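Local coordinates for Slr0280 protein (Synechocystis sp., PDB 5H3K) that is of unknown function but belongs to the phosphodiester glycosidase (NAGPA) family, and so probably cleaves a sugar-phosphodiester linkage, at residues Arg310-Ala319 with Pro350-Arg361. Residues are numbered along the deposited sequence; the frame is centred on the assembly and turned at random.
Sequences RPLMANPTMA and PLGAVWSQQNWR
Arg361 supplies most of the polar contact, its guanidinium reaching the backbone carbonyls of the turn at Asn315-Met318. Arg361 NH2 donates to Asn315 O at 3.2 Å with an N-H...O angle of 148°; that oxygen lies in the guanidinium plane, and the bond runs nearly along the C=O direction. Two weak, bent bonds join Arg361 NH2 to Met318 O at 2.9 Å and Arg361 NH1 to Pro316 O. Bends at chi2 and chi3 fold the chain back so that Met313 CG lies over one guanidinium face, 3.3 Å from Arg361 CZ. The turn is type I, and Asn315 OD1, accepting from Thr317 N, adds an Asx turn; Asn315 O also takes Met318 N, so two donors hold it. An alanine in place of Arg361 would probably cost the carbonyls of Asn315, Pro316 and Met318 their guanidinium donor, leaving Asn315 O with Met318 N, and remove the group lying against Met313 CG.

A second polar contact pairs Arg310 NH2 with Gln357 OE1 at 3.1 Å, on a lone pair in the amide plane, although the guanidinium and amide planes are 70° apart. One water accepts from Arg310 NE and weakly donates to the same OE1, while Asp375 forms a salt bridge with Arg310 NH2.

Apolar contacts fill the middle. Val354 CG1, anti to the backbone N, meets both Pro311 CB and Met313 SD, each at 3.8 Å, and Pro311 CG packs against Ser356 CB. Met499 of strand 497-500 touches both Pro311 and Val354.

The axes of strands 310-313 and 354-356 come within 6.7 Å at 122°, and the strands belong to different sheets: strand 307-313 pairs with 600-609, whereas 354-356 forms a beta hairpin with 359-362 through a type I' turn. The arrangement is two strands of separate sheets meeting through side chains that point at each other, with an arginine-bound turn at one end.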
ATOM      1  N   ARG A 310       6.905  -9.887  -0.185  1.00  5.37           N
ATOM      2  CA  ARG A 310       7.987  -9.340  -1.003  1.00  6.67           C
ATOM      3  C   ARG A 310       7.902  -7.836  -1.023  1.00  4.69           C
ATOM      4  O   ARG A 310       6.813  -7.281  -1.156  1.00  4.20           O
ATOM      5  CB  ARG A 310       7.879  -9.818  -2.457  1.00  5.05           C
ATOM      6  CG  ARG A 310       8.233 -11.290  -2.692  1.00  8.74           C
ATOM      7  CD  ARG A 310       9.711 -11.565  -2.419  1.00 10.96           C
ATOM      8  NE  ARG A 310      10.049 -12.951  -2.730  1.00 13.20           N
ATOM      9  CZ  ARG A 310       9.962 -13.951  -1.858  1.00 12.03           C
ATOM     10  NH1 ARG A 310       9.554 -13.727  -0.615  1.00 10.61           N
ATOM     11  NH2 ARG A 310      10.281 -15.183  -2.233  1.00 15.21           N
ATOM     12  N   PRO A 311       9.055  -7.164  -0.943  1.00  5.11           N
ATOM     13  CA  PRO A 311       9.054  -5.735  -1.255  1.00  6.00           C
ATOM     14  C   PRO A 311       8.797  -5.549  -2.741  1.00  6.59           C
ATOM     15  O   PRO A 311       9.265  -6.351  -3.565  1.00  7.71           O
ATOM     16  CB  PRO A 311      10.475  -5.280  -0.885  1.00  7.66           C
ATOM     17  CG  PRO A 311      11.315  -6.511  -0.953  1.00  9.53           C
ATOM     18  CD  PRO A 311      10.407  -7.686  -0.658  1.00  6.90           C
ATOM     19  N   LEU A 312       8.047  -4.511  -3.083  1.00  4.18           N
ATOM     20  CA  LEU A 312       7.664  -4.268  -4.459  1.00  5.61           C
ATOM     21  C   LEU A 312       8.022  -2.845  -4.798  1.00  6.79           C
ATOM     22  O   LEU A 312       7.639  -1.921  -4.068  1.00  5.98           O
ATOM     23  CB  LEU A 312       6.154  -4.465  -4.612  1.00  4.47           C
ATOM     24  CG  LEU A 312       5.581  -5.832  -4.226  1.00  5.89           C
ATOM     25  CD1 LEU A 312       4.065  -5.792  -4.418  1.00  6.84           C
ATOM     26  CD2 LEU A 312       6.202  -6.922  -5.084  1.00  5.88           C
ATOM     27  N   MET A 313       8.754  -2.656  -5.892  1.00  4.91           N
ATOM     28  CA  MET A 313       9.111  -1.319  -6.349  1.00  6.32           C
ATOM     29  C   MET A 313       8.146  -0.832  -7.403  1.00  5.79           C
ATOM     30  O   MET A 313       7.643  -1.625  -8.197  1.00  7.63           O
ATOM     31  CB  MET A 313      10.517  -1.316  -6.952  1.00  9.08           C
ATOM     32  CG  MET A 313      11.539  -1.901  -6.050  1.00 13.98           C
ATOM     33  SD  MET A 313      11.971  -0.826  -4.690  1.00 16.04           S
ATOM     34  CE  MET A 313      13.203   0.225  -5.426  1.00 14.76           C
ATOM     35  N   ALA A 314       7.899   0.479  -7.403  1.00  5.87           N
ATOM     36  CA  ALA A 314       7.010   1.135  -8.373  1.00  5.81           C
ATOM     37  C   ALA A 314       7.369   0.742  -9.800  1.00  8.09           C
ATOM     38  O   ALA A 314       6.497   0.433 -10.623  1.00  7.60           O
ATOM     39  CB  ALA A 314       7.095   2.639  -8.226  1.00  4.53           C
ATOM     40  N   ASN A 315       8.660   0.799 -10.093  1.00  5.48           N
ATOM     41  CA  ASN A 315       9.192   0.203 -11.313  1.00 10.89           C
ATOM     42  C   ASN A 315       9.762  -1.172 -10.963  1.00  9.36           C
ATOM     43  O   ASN A 315      10.756  -1.285 -10.243  1.00 11.79           O
ATOM     44  CB  ASN A 315      10.244   1.126 -11.946  1.00 11.05           C
ATOM     45  CG  ASN A 315      10.653   0.667 -13.336  1.00 12.44           C
ATOM     46  OD1 ASN A 315      11.003  -0.502 -13.539  1.00 11.68           O
ATOM     47  ND2 ASN A 315      10.612   1.586 -14.298  1.00 13.06           N
ATOM     48  N   PRO A 316       9.115  -2.240 -11.455  1.00  8.52           N
ATOM     49  CA  PRO A 316       9.401  -3.592 -10.973  1.00 11.53           C
ATOM     50  C   PRO A 316      10.848  -4.027 -11.185  1.00 13.33           C
ATOM     51  O   PRO A 316      11.291  -4.953 -10.518  1.00 16.12           O
ATOM     52  CB  PRO A 316       8.441  -4.465 -11.787  1.00 12.84           C
ATOM     53  CG  PRO A 316       7.350  -3.532 -12.214  1.00 12.59           C
ATOM     54  CD  PRO A 316       8.046  -2.228 -12.466  1.00 11.20           C
ATOM     55  N   THR A 317      11.574  -3.378 -12.096  1.00 11.39           N
ATOM     56  CA  THR A 317      12.942  -3.799 -12.387  1.00 14.47           C
ATOM     57  C   THR A 317      13.998  -2.690 -12.299  1.00 14.73           C
ATOM     58  O   THR A 317      15.132  -2.883 -12.730  1.00 13.35           O
ATOM     59  CB  THR A 317      13.048  -4.482 -13.783  1.00 10.72           C
ATOM     60  OG1 THR A 317      12.774  -3.522 -14.801  1.00 11.00           O
ATOM     61  CG2 THR A 317      12.055  -5.632 -13.893  1.00 12.44           C
ATOM     62  N   MET A 318      13.643  -1.526 -11.764  1.00 13.37           N
ATOM     63  CA  MET A 318      14.679  -0.558 -11.430  1.00 10.43           C
ATOM     64  C   MET A 318      14.331   0.266 -10.190  1.00 15.03           C
ATOM     65  O   MET A 318      13.180   0.246  -9.709  1.00  9.93           O
ATOM     66  CB  MET A 318      15.047   0.337 -12.629  1.00 12.08           C
ATOM     67  CG  MET A 318      14.056   1.412 -12.968  1.00 11.86           C
ATOM     68  SD  MET A 318      14.683   2.478 -14.294  1.00 18.74           S
ATOM     69  CE  MET A 318      13.327   3.618 -14.495  1.00 16.51           C
ATOM     70  N   ALA A 319      15.329   0.984  -9.680  1.00 11.77           N
ATOM     71  CA  ALA A 319      15.188   1.745  -8.435  1.00 11.17           C
ATOM     72  C   ALA A 319      14.412   3.050  -8.587  1.00 10.06           C
ATOM     73  O   ALA A 319      13.753   3.497  -7.645  1.00 15.32           O
ATOM     74  CB  ALA A 319      16.556   2.026  -7.828  1.00 13.83           C
ATOM     75  N   PRO A 350      14.760   5.925  -4.089  1.00  5.08           N
ATOM     76  CA  PRO A 350      14.589   5.349  -2.751  1.00  5.17           C
ATOM     77  C   PRO A 350      15.624   5.867  -1.744  1.00  5.78           C
ATOM     78  O   PRO A 350      16.785   6.125  -2.086  1.00  3.91           O
ATOM     79  CB  PRO A 350      14.781   3.845  -2.995  1.00  4.86           C
ATOM     80  CG  PRO A 350      15.686   3.776  -4.206  1.00  5.58           C
ATOM     81  CD  PRO A 350      15.305   4.952  -5.061  1.00  6.39           C
ATOM     82  N   LEU A 351      15.180   6.027  -0.501  1.00  4.71           N
ATOM     83  CA  LEU A 351      16.036   6.440   0.612  1.00  3.75           C
ATOM     84  C   LEU A 351      15.892   5.418   1.744  1.00  5.31           C
ATOM     85  O   LEU A 351      15.076   5.599   2.653  1.00  7.40           O
ATOM     86  CB  LEU A 351      15.596   7.818   1.109  1.00  3.47           C
ATOM     87  CG  LEU A 351      15.679   8.933   0.054  1.00  4.80           C
ATOM     88  CD1 LEU A 351      15.038  10.208   0.568  1.00  4.76           C
ATOM     89  CD2 LEU A 351      17.150   9.175  -0.310  1.00  6.84           C
ATOM     90  N   GLY A 352      16.653   4.327   1.688  1.00  5.28           N
ATOM     91  CA  GLY A 352      16.593   3.314   2.734  1.00  4.41           C
ATOM     92  C   GLY A 352      16.549   1.909   2.163  1.00  5.27           C
ATOM     93  O   GLY A 352      16.332   1.725   0.962  1.00  3.98           O
ATOM     94  N   ALA A 353      16.674   0.917   3.038  1.00  3.26           N
ATOM     95  CA  ALA A 353      16.904  -0.458   2.615  1.00  3.87           C
ATOM     96  C   ALA A 353      15.713  -1.098   1.914  1.00  2.94           C
ATOM     97  O   ALA A 353      14.578  -0.994   2.372  1.00  2.54           O
ATOM     98  CB  ALA A 353      17.316  -1.309   3.807  1.00  3.32           C
ATOM     99  N   VAL A 354      15.979  -1.772   0.798  1.00  2.59           N
ATOM    100  CA  VAL A 354      14.960  -2.601   0.150  1.00  3.16           C
ATOM    101  C   VAL A 354      15.688  -3.797  -0.430  1.00  3.83           C
ATOM    102  O   VAL A 354      16.566  -3.624  -1.280  1.00  4.81           O
ATOM    103  CB  VAL A 354      14.252  -1.875  -1.029  1.00  3.74           C
ATOM    104  CG1 VAL A 354      13.264  -2.814  -1.699  1.00  5.37           C
ATOM    105  CG2 VAL A 354      13.538  -0.582  -0.591  1.00  5.12           C
ATOM    106  N   TRP A 355      15.354  -5.007   0.016  1.00  5.02           N
ATOM    107  CA  TRP A 355      15.978  -6.196  -0.584  1.00  4.08           C
ATOM    108  C   TRP A 355      15.058  -7.418  -0.644  1.00  4.64           C
ATOM    109  O   TRP A 355      14.157  -7.582   0.189  1.00  2.96           O
ATOM    110  CB  TRP A 355      17.327  -6.534   0.085  1.00  4.90           C
ATOM    111  CG  TRP A 355      17.324  -7.231   1.450  1.00  5.43           C
ATOM    112  CD1 TRP A 355      17.561  -8.558   1.696  1.00  4.29           C
ATOM    113  CD2 TRP A 355      17.155  -6.614   2.745  1.00  5.13           C
ATOM    114  NE1 TRP A 355      17.536  -8.807   3.053  1.00  4.90           N
ATOM    115  CE2 TRP A 355      17.289  -7.641   3.710  1.00  4.19           C
ATOM    116  CE3 TRP A 355      16.895  -5.307   3.167  1.00  5.32           C
ATOM    117  CZ2 TRP A 355      17.173  -7.386   5.085  1.00  4.40           C
ATOM    118  CZ3 TRP A 355      16.768  -5.062   4.522  1.00  4.44           C
ATOM    119  CH2 TRP A 355      16.911  -6.096   5.472  1.00  5.20           C
ATOM    120  N   SER A 356      15.281  -8.268  -1.638  1.00  4.47           N
ATOM    121  CA  SER A 356      14.464  -9.470  -1.790  1.00  7.04           C
ATOM    122  C   SER A 356      15.253 -10.565  -2.468  1.00  6.55           C
ATOM    123  O   SER A 356      16.007 -10.296  -3.400  1.00  7.36           O
ATOM    124  CB  SER A 356      13.181  -9.182  -2.575  1.00 10.90           C
ATOM    125  OG  SER A 356      13.457  -8.902  -3.926  1.00 18.47           O
ATOM    126  N   GLN A 357      15.066 -11.797  -2.000  1.00  4.77           N
ATOM    127  CA  GLN A 357      15.850 -12.947  -2.467  1.00  7.58           C
ATOM    128  C   GLN A 357      17.356 -12.650  -2.557  1.00  6.81           C
ATOM    129  O   GLN A 357      18.022 -12.995  -3.541  1.00  7.32           O
ATOM    130  CB  GLN A 357      15.257 -13.505  -3.778  1.00  9.95           C
ATOM    131  CG  GLN A 357      13.764 -13.851  -3.610  1.00 12.06           C
ATOM    132  CD  GLN A 357      13.114 -14.431  -4.864  1.00 18.43           C
ATOM    133  OE1 GLN A 357      12.024 -14.999  -4.803  1.00 23.25           O
ATOM    134  NE2 GLN A 357      13.778 -14.287  -6.001  1.00 19.39           N
ATOM    135  N   GLN A 358      17.862 -11.991  -1.512  1.00  5.05           N
ATOM    136  CA  GLN A 358      19.263 -11.575  -1.370  1.00  6.20           C
ATOM    137  C   GLN A 358      19.738 -10.586  -2.429  1.00  9.73           C
ATOM    138  O   GLN A 358      20.937 -10.392  -2.611  1.00 13.09           O
ATOM    139  CB  GLN A 358      20.215 -12.781  -1.306  1.00 11.39           C
ATOM    140  CG  GLN A 358      20.040 -13.656  -0.067  1.00 10.54           C
ATOM    141  CD  GLN A 358      21.247 -14.561   0.201  1.00 13.43           C
ATOM    142  OE1 GLN A 358      22.391 -14.208  -0.095  1.00 11.14           O
ATOM    143  NE2 GLN A 358      20.988 -15.728   0.774  1.00 11.18           N
ATOM    144  N   ASN A 359      18.793  -9.971  -3.121  1.00  7.38           N
ATOM    145  CA  ASN A 359      19.084  -8.945  -4.118  1.00 10.37           C
ATOM    146  C   ASN A 359      18.748  -7.551  -3.572  1.00  9.06           C
ATOM    147  O   ASN A 359      17.582  -7.237  -3.298  1.00  7.26           O
ATOM    148  CB  ASN A 359      18.264  -9.228  -5.382  1.00 10.28           C
ATOM    149  CG  ASN A 359      18.559  -8.253  -6.497  1.00 19.27           C
ATOM    150  OD1 ASN A 359      19.717  -7.907  -6.749  1.00 22.94           O
ATOM    151  ND2 ASN A 359      17.507  -7.791  -7.170  1.00 23.71           N
ATOM    152  N   TRP A 360      19.764  -6.706  -3.423  1.00  8.64           N
ATOM    153  CA  TRP A 360      19.570  -5.388  -2.817  1.00  6.67           C
ATOM    154  C   TRP A 360      19.157  -4.342  -3.837  1.00  7.46           C
ATOM    155  O   TRP A 360      19.947  -3.931  -4.691  1.00 10.60           O
ATOM    156  CB  TRP A 360      20.842  -4.959  -2.079  1.00  8.29           C
ATOM    157  CG  TRP A 360      21.026  -5.762  -0.836  1.00 10.75           C
ATOM    158  CD1 TRP A 360      21.449  -7.056  -0.752  1.00 11.94           C
ATOM    159  CD2 TRP A 360      20.747  -5.339   0.506  1.00  7.56           C
ATOM    160  NE1 TRP A 360      21.459  -7.464   0.567  1.00 14.28           N
ATOM    161  CE2 TRP A 360      21.037  -6.428   1.357  1.00 10.75           C
ATOM    162  CE3 TRP A 360      20.275  -4.149   1.067  1.00  7.15           C
ATOM    163  CZ2 TRP A 360      20.875  -6.357   2.752  1.00  9.40           C
ATOM    164  CZ3 TRP A 360      20.124  -4.078   2.449  1.00  5.63           C
ATOM    165  CH2 TRP A 360      20.427  -5.168   3.273  1.00  8.15           C
ATOM    166  N   ARG A 361      17.908  -3.915  -3.744  1.00  5.14           N
ATOM    167  CA  ARG A 361      17.374  -2.905  -4.649  1.00  5.02           C
ATOM    168  C   ARG A 361      17.791  -1.505  -4.191  1.00  6.44           C
ATOM    169  O   ARG A 361      17.992  -0.611  -5.013  1.00  7.04           O
ATOM    170  CB  ARG A 361      15.853  -3.009  -4.707  1.00  6.21           C
ATOM    171  CG  ARG A 361      15.328  -4.371  -5.173  1.00 16.35           C
ATOM    172  CD  ARG A 361      15.492  -4.577  -6.680  1.00 18.67           C
ATOM    173  NE  ARG A 361      14.927  -3.488  -7.486  1.00 18.05           N
ATOM    174  CZ  ARG A 361      13.700  -3.485  -8.012  1.00 24.71           C
ATOM    175  NH1 ARG A 361      12.867  -4.505  -7.807  1.00 28.62           N
ATOM    176  NH2 ARG A 361      13.293  -2.447  -8.741  1.00 21.31           N
TER
HETATM  177  O   HOH W   1      10.449 -12.236  -5.800  1.00 24.02           O